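Local coordinates for chorismate mutase protein (Bartonella henselae, PDB 3RMI) that catalyses the rearrangement of chorismate to prephenate, as an all-helical chorismate mutase of the type II family, at the interface of chains A and B. Residues are numbered along the deposited sequence; one frame, centred on the assembly and turned at random. Chains: chain A/B, Chorismate mutase protein.

Contact 1: the interface of chains A and B. Residues chain A 31, 34-35, 38; chain B 20, 24.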
ATOM      1  N   ILE A  31      -7.948  -5.399   0.860  1.00 29.80           N
ATOM      2  CA  ILE A  31      -7.786  -4.862   2.205  1.00 29.41           C
ATOM      3  C   ILE A  31      -7.884  -3.357   2.258  1.00 28.81           C
ATOM      4  O   ILE A  31      -8.548  -2.796   3.133  1.00 29.28           O
ATOM      5  CB  ILE A  31      -6.443  -5.273   2.803  1.00 29.55           C
ATOM      6  CG1 ILE A  31      -6.485  -6.765   3.097  1.00 32.65           C
ATOM      7  CG2 ILE A  31      -6.175  -4.530   4.108  1.00 26.77           C
ATOM      8  CD1 ILE A  31      -5.071  -7.358   3.225  1.00 38.73           C
ATOM      9  N   GLU A  34     -11.441  -2.200   2.122  1.00 31.66           N
ATOM     10  CA  GLU A  34     -12.097  -2.144   3.430  1.00 32.71           C
ATOM     11  C   GLU A  34     -11.589  -0.977   4.276  1.00 31.46           C
ATOM     12  O   GLU A  34     -12.378  -0.336   4.962  1.00 32.48           O
ATOM     13  CB  GLU A  34     -11.964  -3.457   4.196  1.00 33.59           C
ATOM     14  CG  GLU A  34     -12.844  -4.576   3.642  1.00 36.86           C
ATOM     15  CD  GLU A  34     -14.335  -4.217   3.607  1.00 39.44           C
ATOM     16  OE1 GLU A  34     -14.912  -3.777   4.643  1.00 41.40           O
ATOM     17  OE2 GLU A  34     -14.926  -4.384   2.524  1.00 43.98           O
ATOM     18  N   ARG A  35     -10.293  -0.697   4.210  1.00 30.04           N
ATOM     19  CA  ARG A  35      -9.705   0.403   4.993  1.00 29.58           C
ATOM     20  C   ARG A  35     -10.352   1.714   4.606  1.00 30.53           C
ATOM     21  O   ARG A  35     -10.645   2.549   5.479  1.00 30.83           O
ATOM     22  CB  ARG A  35      -8.222   0.527   4.715  1.00 29.05           C
ATOM     23  CG  ARG A  35      -7.454   1.354   5.773  1.00 29.07           C
ATOM     24  CD  ARG A  35      -6.091   1.688   5.258  1.00 26.84           C
ATOM     25  NE  ARG A  35      -5.202   2.282   6.247  1.00 31.23           N
ATOM     26  CZ  ARG A  35      -5.249   3.558   6.645  1.00 30.07           C
ATOM     27  NH1 ARG A  35      -6.189   4.388   6.206  1.00 31.38           N
ATOM     28  NH2 ARG A  35      -4.370   4.001   7.507  1.00 30.28           N
ATOM     29  N   CYS A  38     -13.725   2.212   6.003  1.00 33.53           N
ATOM     30  CA  CYS A  38     -13.636   2.733   7.379  1.00 33.46           C
ATOM     31  C   CYS A  38     -13.293   4.183   7.422  1.00 32.27           C
ATOM     32  O   CYS A  38     -13.958   4.934   8.103  1.00 32.63           O
ATOM     33  CB  CYS A  38     -12.594   2.001   8.207  1.00 33.54           C
ATOM     34  SG  CYS A  38     -13.134   0.419   8.676  1.00 38.23           S
TER
ATOM     35  N   SER B  20     -10.166  -0.905  13.501  1.00 33.65           N
ATOM     36  CA  SER B  20     -10.210  -1.689  12.279  1.00 32.15           C
ATOM     37  C   SER B  20      -9.112  -1.252  11.328  1.00 30.05           C
ATOM     38  O   SER B  20      -8.366  -2.071  10.800  1.00 30.29           O
ATOM     39  CB  SER B  20     -11.572  -1.540  11.619  1.00 32.83           C
ATOM     40  OG  SER B  20     -12.535  -2.382  12.225  1.00 34.00           O
ATOM     41  N   PHE B  24      -6.072  -3.283   9.703  1.00 34.76           N
ATOM     42  CA  PHE B  24      -5.823  -3.379   8.266  1.00 33.22           C
ATOM     43  C   PHE B  24      -4.376  -3.013   7.963  1.00 33.54           C
ATOM     44  O   PHE B  24      -3.729  -3.674   7.170  1.00 33.19           O
ATOM     45  CB  PHE B  24      -6.769  -2.500   7.483  1.00 32.36           C
ATOM     46  CG  PHE B  24      -8.209  -2.943   7.555  1.00 32.10           C
ATOM     47  CD1 PHE B  24      -8.547  -4.266   7.430  1.00 33.35           C
ATOM     48  CD2 PHE B  24      -9.222  -2.015   7.742  1.00 32.71           C
ATOM     49  CE1 PHE B  24      -9.862  -4.658   7.495  1.00 36.66           C
ATOM     50  CE2 PHE B  24     -10.531  -2.390   7.790  1.00 32.65           C
ATOM     51  CZ  PHE B  24     -10.863  -3.701   7.680  1.00 35.00           C
TER
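Helix 4-48 of chain A meets helix 4-48 of chain B, the long N-terminal helices that pair in the intertwined, all-helical dimer of type II (AroQ-type) chorismate mutases. One aromatic side chain, B:Phe24, does most of the work, hiding 80 Å² against the partner. With CG anti to the carbonyl carbon (chi1 -67°), its ring turns one face toward helix 4-48 of chain A, where it touches backbone as well as side chains. CB of A:Glu34 lies against that face at its far end, 3.7 Å from CZ of B:Phe24. The carboxylate of A:Glu34 is turned away by a bend at chi2 (-57°), leaving the aliphatic root of that residue to make the contact. Further round the ring, CD2 of B:Phe24 comes within 3.7 Å of the CA of A:Arg35. At the ring's edge and in its plane sits the thiol of A:Cys38, with SG 3.9 Å from CE2 of B:Phe24. The same sulphur also reaches the chain B helix one turn earlier, 3.9 Å from CB of B:Ser20. On the same side as A:Glu34 but near the root of the ring, A:Ile31 crosses the phenylalanine at a slant, its CG2 methyl 4.0 Å from CB of B:Phe24.

Contact 2: the interface of chains A and B. Residues chain A 22-23, 25-26; chain B 65-66, 69.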
ATOM      1  N   ASP A  22       1.456 -10.880  -8.126  1.00 33.48           N
ATOM      2  CA  ASP A  22       0.162 -10.483  -8.690  1.00 36.95           C
ATOM      3  C   ASP A  22      -0.998 -10.814  -7.738  1.00 37.50           C
ATOM      4  O   ASP A  22      -1.939 -10.037  -7.590  1.00 37.94           O
ATOM      5  CB  ASP A  22      -0.021 -11.145 -10.040  1.00 40.48           C
ATOM      6  CG  ASP A  22       0.835 -10.481 -11.151  1.00 45.10           C
ATOM      7  OD1 ASP A  22       1.468  -9.419 -10.873  1.00 47.11           O
ATOM      8  OD2 ASP A  22       0.834 -10.997 -12.307  1.00 48.40           O
ATOM      9  N   ASN A  23      -0.872 -11.935  -7.032  1.00 37.38           N
ATOM     10  CA  ASN A  23      -1.822 -12.315  -6.012  1.00 38.86           C
ATOM     11  C   ASN A  23      -1.774 -11.421  -4.787  1.00 36.90           C
ATOM     12  O   ASN A  23      -2.808 -11.121  -4.154  1.00 37.23           O
ATOM     13  CB  ASN A  23      -1.466 -13.703  -5.548  1.00 40.74           C
ATOM     14  CG  ASN A  23      -2.655 -14.577  -5.416  1.00 47.82           C
ATOM     15  OD1 ASN A  23      -3.160 -15.131  -6.433  1.00 55.88           O
ATOM     16  ND2 ASN A  23      -3.110 -14.762  -4.171  1.00 46.63           N
ATOM     17  N   ASP A  25      -0.890  -8.332  -4.794  1.00 28.79           N
ATOM     18  CA  ASP A  25      -1.462  -7.057  -5.194  1.00 30.22           C
ATOM     19  C   ASP A  25      -2.995  -7.055  -5.174  1.00 30.57           C
ATOM     20  O   ASP A  25      -3.581  -6.052  -4.794  1.00 30.11           O
ATOM     21  CB  ASP A  25      -0.926  -6.637  -6.562  1.00 31.92           C
ATOM     22  CG  ASP A  25       0.563  -6.170  -6.506  1.00 34.61           C
ATOM     23  OD1 ASP A  25       1.070  -5.891  -5.391  1.00 35.67           O
ATOM     24  OD2 ASP A  25       1.240  -6.097  -7.578  1.00 37.57           O
ATOM     25  N   ILE A  26      -3.652  -8.153  -5.548  1.00 31.54           N
ATOM     26  CA  ILE A  26      -5.119  -8.195  -5.450  1.00 32.71           C
ATOM     27  C   ILE A  26      -5.551  -8.138  -4.015  1.00 31.28           C
ATOM     28  O   ILE A  26      -6.556  -7.526  -3.689  1.00 32.15           O
ATOM     29  CB  ILE A  26      -5.818  -9.475  -5.929  1.00 34.57           C
ATOM     30  CG1 ILE A  26      -5.207 -10.042  -7.158  1.00 38.44           C
ATOM     31  CG2 ILE A  26      -7.306  -9.147  -6.241  1.00 37.84           C
ATOM     32  CD1 ILE A  26      -6.126 -11.079  -7.891  1.00 45.33           C
TER
ATOM     33  N   ARG B  65      -4.114  -4.766 -15.375  1.00 44.05           N
ATOM     34  CA  ARG B  65      -4.761  -5.818 -14.597  1.00 44.05           C
ATOM     35  C   ARG B  65      -5.309  -5.288 -13.278  1.00 42.26           C
ATOM     36  O   ARG B  65      -6.437  -5.553 -12.923  1.00 43.37           O
ATOM     37  CB  ARG B  65      -3.775  -6.937 -14.349  1.00 43.17           C
ATOM     38  CG  ARG B  65      -4.323  -8.094 -13.541  1.00 46.23           C
ATOM     39  CD  ARG B  65      -3.187  -9.032 -13.125  1.00 47.92           C
ATOM     40  NE  ARG B  65      -3.565  -9.957 -12.056  1.00 48.35           N
ATOM     41  CZ  ARG B  65      -3.360  -9.746 -10.756  1.00 49.79           C
ATOM     42  NH1 ARG B  65      -2.752  -8.622 -10.266  1.00 43.87           N
ATOM     43  NH2 ARG B  65      -3.756 -10.706  -9.917  1.00 52.80           N
ATOM     44  N   LEU B  66      -4.527  -4.511 -12.567  1.00 40.44           N
ATOM     45  CA  LEU B  66      -4.978  -4.042 -11.275  1.00 39.77           C
ATOM     46  C   LEU B  66      -6.110  -3.030 -11.435  1.00 41.31           C
ATOM     47  O   LEU B  66      -7.037  -2.982 -10.630  1.00 40.87           O
ATOM     48  CB  LEU B  66      -3.814  -3.470 -10.454  1.00 37.75           C
ATOM     49  CG  LEU B  66      -4.049  -3.525  -8.939  1.00 37.40           C
ATOM     50  CD1 LEU B  66      -4.182  -5.001  -8.475  1.00 37.65           C
ATOM     51  CD2 LEU B  66      -2.935  -2.814  -8.176  1.00 33.97           C
ATOM     52  N   LEU B  69      -9.304  -5.094 -12.066  1.00 51.48           N
ATOM     53  CA  LEU B  69      -9.725  -5.756 -10.814  1.00 52.24           C
ATOM     54  C   LEU B  69     -10.242  -4.751  -9.782  1.00 51.69           C
ATOM     55  O   LEU B  69     -11.195  -5.044  -9.068  1.00 53.29           O
ATOM     56  CB  LEU B  69      -8.596  -6.634 -10.228  1.00 50.79           C
ATOM     57  CG  LEU B  69      -8.071  -7.790 -11.137  1.00 54.93           C
ATOM     58  CD1 LEU B  69      -6.892  -8.602 -10.482  1.00 53.56           C
ATOM     59  CD2 LEU B  69      -9.189  -8.763 -11.670  1.00 59.02           C
TER
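B:Arg65 and A:Ile26 bury the most surface here, 65 and 50 Å², where helix 56-72 of chain B lies against helix 4-48 of chain A in the type II chorismate mutase fold. The arginine leaves its helix with CG anti to the backbone N and stays extended as far as NE, which carries the guanidinium across to the other chain. There both terminal nitrogens turn toward one backbone carbonyl: NH2 of B:Arg65 is 3.0 Å and NH1 of B:Arg65 3.1 Å from O of A:Asp22. Both hydrogen bonds are weak, bent to 136° and 132° at the hydrogen.

The guanidinium is also sandwiched. Over the centre of one face, 3.7 Å above the plane, lies the CD1 methyl of B:Leu69, from its own helix; toward the rim of the opposite face lies CB of A:Asp22. The A:Asp22 carboxylate stacks on the guanidinium, their planes 21° apart, instead of meeting it edge to edge. With OD1 of A:Asp22 4.3 Å from NH1 of B:Arg65, the charged atoms do not touch, and the carboxylate may add a longer-range attraction to the grip on the carbonyl.

A:Ile26 crosses the arginine at about a right angle and meets B:Leu69 methyl to methyl, CD1 of A:Ile26 standing 3.7 Å from CD1 of B:Leu69. Alongside, B:Leu66 directs CD1 toward the backbone carbonyl of A:Asp25, 3.9 Å from its O.

Contact 3: the interface of chains A and B. Residues chain A 28, 31-32, 35, 83, 87; chain B 24-25, 28, 32, 79, 83.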
ATOM      1  N   LEU A  28      -3.883  -6.872  -1.510  1.00 28.83           N
ATOM      2  CA  LEU A  28      -3.655  -5.535  -0.988  1.00 28.43           C
ATOM      3  C   LEU A  28      -4.789  -4.599  -1.356  1.00 28.93           C
ATOM      4  O   LEU A  28      -5.206  -3.781  -0.537  1.00 28.99           O
ATOM      5  CB  LEU A  28      -2.317  -4.977  -1.486  1.00 28.68           C
ATOM      6  CG  LEU A  28      -1.037  -5.613  -0.912  1.00 27.50           C
ATOM      7  CD1 LEU A  28       0.156  -5.127  -1.721  1.00 29.16           C
ATOM      8  CD2 LEU A  28      -0.841  -5.269   0.564  1.00 25.60           C
ATOM      9  N   ILE A  31      -7.948  -5.399   0.860  1.00 29.80           N
ATOM     10  CA  ILE A  31      -7.786  -4.862   2.205  1.00 29.41           C
ATOM     11  C   ILE A  31      -7.884  -3.357   2.258  1.00 28.81           C
ATOM     12  O   ILE A  31      -8.548  -2.796   3.133  1.00 29.28           O
ATOM     13  CB  ILE A  31      -6.443  -5.273   2.803  1.00 29.55           C
ATOM     14  CG1 ILE A  31      -6.485  -6.765   3.097  1.00 32.65           C
ATOM     15  CG2 ILE A  31      -6.175  -4.530   4.108  1.00 26.77           C
ATOM     16  CD1 ILE A  31      -5.071  -7.358   3.225  1.00 38.73           C
ATOM     17  N   LEU A  32      -7.233  -2.685   1.322  1.00 28.14           N
ATOM     18  CA  LEU A  32      -7.410  -1.240   1.193  1.00 27.79           C
ATOM     19  C   LEU A  32      -8.857  -0.808   0.879  1.00 28.68           C
ATOM     20  O   LEU A  32      -9.311   0.227   1.383  1.00 28.84           O
ATOM     21  CB  LEU A  32      -6.501  -0.695   0.123  1.00 28.30           C
ATOM     22  CG  LEU A  32      -5.015  -0.577   0.405  1.00 28.16           C
ATOM     23  CD1 LEU A  32      -4.362  -0.159  -0.950  1.00 30.48           C
ATOM     24  CD2 LEU A  32      -4.756   0.456   1.459  1.00 27.18           C
ATOM     25  N   ARG A  35     -10.293  -0.697   4.210  1.00 30.04           N
ATOM     26  CA  ARG A  35      -9.705   0.403   4.993  1.00 29.58           C
ATOM     27  C   ARG A  35     -10.352   1.714   4.606  1.00 30.53           C
ATOM     28  O   ARG A  35     -10.645   2.549   5.479  1.00 30.83           O
ATOM     29  CB  ARG A  35      -8.222   0.527   4.715  1.00 29.05           C
ATOM     30  CG  ARG A  35      -7.454   1.354   5.773  1.00 29.07           C
ATOM     31  CD  ARG A  35      -6.091   1.688   5.258  1.00 26.84           C
ATOM     32  NE  ARG A  35      -5.202   2.282   6.247  1.00 31.23           N
ATOM     33  CZ  ARG A  35      -5.249   3.558   6.645  1.00 30.07           C
ATOM     34  NH1 ARG A  35      -6.189   4.388   6.206  1.00 31.38           N
ATOM     35  NH2 ARG A  35      -4.370   4.001   7.507  1.00 30.28           N
ATOM     36  N   PHE A  83       4.872   4.438   3.341  1.00 38.17           N
ATOM     37  CA  PHE A  83       3.642   3.793   2.868  1.00 36.44           C
ATOM     38  C   PHE A  83       2.407   4.306   3.603  1.00 34.95           C
ATOM     39  O   PHE A  83       1.400   4.668   2.983  1.00 34.72           O
ATOM     40  CB  PHE A  83       3.756   2.281   3.006  1.00 36.30           C
ATOM     41  CG  PHE A  83       2.446   1.555   2.841  1.00 37.34           C
ATOM     42  CD1 PHE A  83       1.813   1.517   1.646  1.00 39.88           C
ATOM     43  CD2 PHE A  83       1.844   0.930   3.915  1.00 40.03           C
ATOM     44  CE1 PHE A  83       0.593   0.862   1.514  1.00 41.36           C
ATOM     45  CE2 PHE A  83       0.644   0.279   3.774  1.00 38.50           C
ATOM     46  CZ  PHE A  83       0.029   0.252   2.566  1.00 39.97           C
ATOM     47  N   ILE A  87      -0.874   6.543   2.216  1.00 34.38           N
ATOM     48  CA  ILE A  87      -2.282   6.265   2.433  1.00 33.91           C
ATOM     49  C   ILE A  87      -2.977   7.453   3.123  1.00 34.28           C
ATOM     50  O   ILE A  87      -4.073   7.865   2.733  1.00 34.64           O
ATOM     51  CB  ILE A  87      -2.484   5.000   3.261  1.00 32.33           C
ATOM     52  CG1 ILE A  87      -1.911   3.784   2.529  1.00 33.62           C
ATOM     53  CG2 ILE A  87      -3.940   4.767   3.503  1.00 30.87           C
ATOM     54  CD1 ILE A  87      -2.595   3.529   1.179  1.00 37.52           C
TER
ATOM     55  N   PHE B  24      -6.072  -3.283   9.703  1.00 34.76           N
ATOM     56  CA  PHE B  24      -5.823  -3.379   8.266  1.00 33.22           C
ATOM     57  C   PHE B  24      -4.376  -3.013   7.963  1.00 33.54           C
ATOM     58  O   PHE B  24      -3.729  -3.674   7.170  1.00 33.19           O
ATOM     59  CB  PHE B  24      -6.769  -2.500   7.483  1.00 32.36           C
ATOM     60  CG  PHE B  24      -8.209  -2.943   7.555  1.00 32.10           C
ATOM     61  CD1 PHE B  24      -8.547  -4.266   7.430  1.00 33.35           C
ATOM     62  CD2 PHE B  24      -9.222  -2.015   7.742  1.00 32.71           C
ATOM     63  CE1 PHE B  24      -9.862  -4.658   7.495  1.00 36.66           C
ATOM     64  CE2 PHE B  24     -10.531  -2.390   7.790  1.00 32.65           C
ATOM     65  CZ  PHE B  24     -10.863  -3.701   7.680  1.00 35.00           C
ATOM     66  N   ASP B  25      -3.874  -1.979   8.618  1.00 28.79           N
ATOM     67  CA  ASP B  25      -2.510  -1.539   8.382  1.00 30.22           C
ATOM     68  C   ASP B  25      -1.465  -2.598   8.754  1.00 30.57           C
ATOM     69  O   ASP B  25      -0.474  -2.725   8.048  1.00 30.11           O
ATOM     70  CB  ASP B  25      -2.242  -0.220   9.104  1.00 31.92           C
ATOM     71  CG  ASP B  25      -2.955   0.992   8.425  1.00 34.61           C
ATOM     72  OD1 ASP B  25      -3.394   0.861   7.256  1.00 35.67           O
ATOM     73  OD2 ASP B  25      -3.097   2.079   9.068  1.00 37.57           O
ATOM     74  N   LEU B  28      -1.662  -5.128   5.960  1.00 28.83           N
ATOM     75  CA  LEU B  28      -1.036  -4.617   4.753  1.00 28.43           C
ATOM     76  C   LEU B  28       0.473  -4.741   4.819  1.00 28.93           C
ATOM     77  O   LEU B  28       1.110  -5.083   3.824  1.00 28.99           O
ATOM     78  CB  LEU B  28      -1.443  -3.160   4.503  1.00 28.68           C
ATOM     79  CG  LEU B  28      -2.899  -2.904   4.070  1.00 27.50           C
ATOM     80  CD1 LEU B  28      -3.177  -1.411   4.145  1.00 29.16           C
ATOM     81  CD2 LEU B  28      -3.173  -3.416   2.657  1.00 25.60           C
ATOM     82  N   LEU B  32       2.774  -6.963   2.256  1.00 28.14           N
ATOM     83  CA  LEU B  32       3.917  -6.319   1.610  1.00 27.79           C
ATOM     84  C   LEU B  32       5.281  -6.929   1.990  1.00 28.68           C
ATOM     85  O   LEU B  32       6.172  -7.019   1.135  1.00 28.84           O
ATOM     86  CB  LEU B  32       3.939  -4.848   1.933  1.00 28.30           C
ATOM     87  CG  LEU B  32       2.932  -3.931   1.266  1.00 28.16           C
ATOM     88  CD1 LEU B  32       3.115  -2.539   1.950  1.00 30.48           C
ATOM     89  CD2 LEU B  32       3.195  -3.835  -0.206  1.00 27.18           C
ATOM     90  N   PHE B  79      -6.497   5.357  -8.195  1.00 43.61           N
ATOM     91  CA  PHE B  79      -5.762   5.194  -6.958  1.00 42.26           C
ATOM     92  C   PHE B  79      -5.073   3.841  -6.898  1.00 39.19           C
ATOM     93  O   PHE B  79      -3.934   3.760  -6.445  1.00 38.35           O
ATOM     94  CB  PHE B  79      -6.634   5.406  -5.729  1.00 42.73           C
ATOM     95  CG  PHE B  79      -5.837   5.445  -4.455  1.00 44.05           C
ATOM     96  CD1 PHE B  79      -4.991   6.520  -4.189  1.00 46.82           C
ATOM     97  CD2 PHE B  79      -5.891   4.389  -3.539  1.00 42.97           C
ATOM     98  CE1 PHE B  79      -4.204   6.541  -3.012  1.00 48.22           C
ATOM     99  CE2 PHE B  79      -5.127   4.414  -2.365  1.00 43.08           C
ATOM    100  CZ  PHE B  79      -4.288   5.484  -2.099  1.00 45.17           C
ATOM    101  N   PHE B  83      -1.143   3.631  -6.333  1.00 38.17           N
ATOM    102  CA  PHE B  83      -0.624   2.739  -5.291  1.00 36.44           C
ATOM    103  C   PHE B  83       0.385   1.738  -5.844  1.00 34.95           C
ATOM    104  O   PHE B  83       1.479   1.563  -5.293  1.00 34.72           O
ATOM    105  CB  PHE B  83      -1.771   2.014  -4.599  1.00 36.30           C
ATOM    106  CG  PHE B  83      -1.330   0.861  -3.737  1.00 37.34           C
ATOM    107  CD1 PHE B  83      -0.620   1.066  -2.603  1.00 39.88           C
ATOM    108  CD2 PHE B  83      -1.618  -0.441  -4.096  1.00 40.03           C
ATOM    109  CE1 PHE B  83      -0.200  -0.011  -1.829  1.00 41.36           C
ATOM    110  CE2 PHE B  83      -1.207  -1.497  -3.322  1.00 38.50           C
ATOM    111  CZ  PHE B  83      -0.499  -1.267  -2.189  1.00 39.97           C
TER
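CG of A:Arg35 stands anti to the backbone N (chi1 -163°) and the chain runs extended to NE, while CG of B:Asp25 is anti to its carbonyl carbon (chi1 -73°); these torsions bring guanidinium and carboxylate together side-on. NE of A:Arg35 donates almost straight to OD1 of B:Asp25 at 2.5 Å, a salt bridge as well as a hydrogen bond. NH2 of A:Arg35 gives a second bond to the syn lone pair of OD2 of B:Asp25, at 2.8 Å. Two bonds, one to each oxygen, hold the groups nearly coplanar and should restrict their rotation, while CG2 of A:Ile87, from the same chain, lies over the rim of one guanidinium face.

Beside this pair, leucines interdigitate around the two-fold axis. B:Leu28, with 83 Å² hidden, slides past A:Ile31 in the opposite direction, its CD2 3.5 Å from CG2 of A:Ile31. The same methyl meets its twin, CD2 of A:Leu28, at 3.6 Å. The phenylalanines of helices 77-106 close the cluster: CD1 of B:Leu32 sits 4.0 Å above the centre of the A:Phe83 ring, and CD1 of B:Leu28 lies at that ring's edge. Finally, the two Phe83 rings touch corner to corner, with CE1 of A:Phe83 3.5 Å from CE1 of B:Phe83.

All three contacts draw on helix 4-48 of chain A. Contacts 1 and 3 are neighbours, their C-alpha centres about 8 Å apart, and share A:Ile31, A:Arg35 and B:Phe24, making one continuous surface between the paired long helices; contact 3 adds helix 77-106 from both chains. Contact 2 lies about 13 Å from contact 3 and 18 Å from contact 1, and brings in helix 56-72 of chain B. Contacts 1 and 2 recur with the chains exchanged, while contact 3 straddles the axis, its Leu28 and Phe83 pairs their own twins; every helix thus joins the interface, as expected for this family's intertwined dimer.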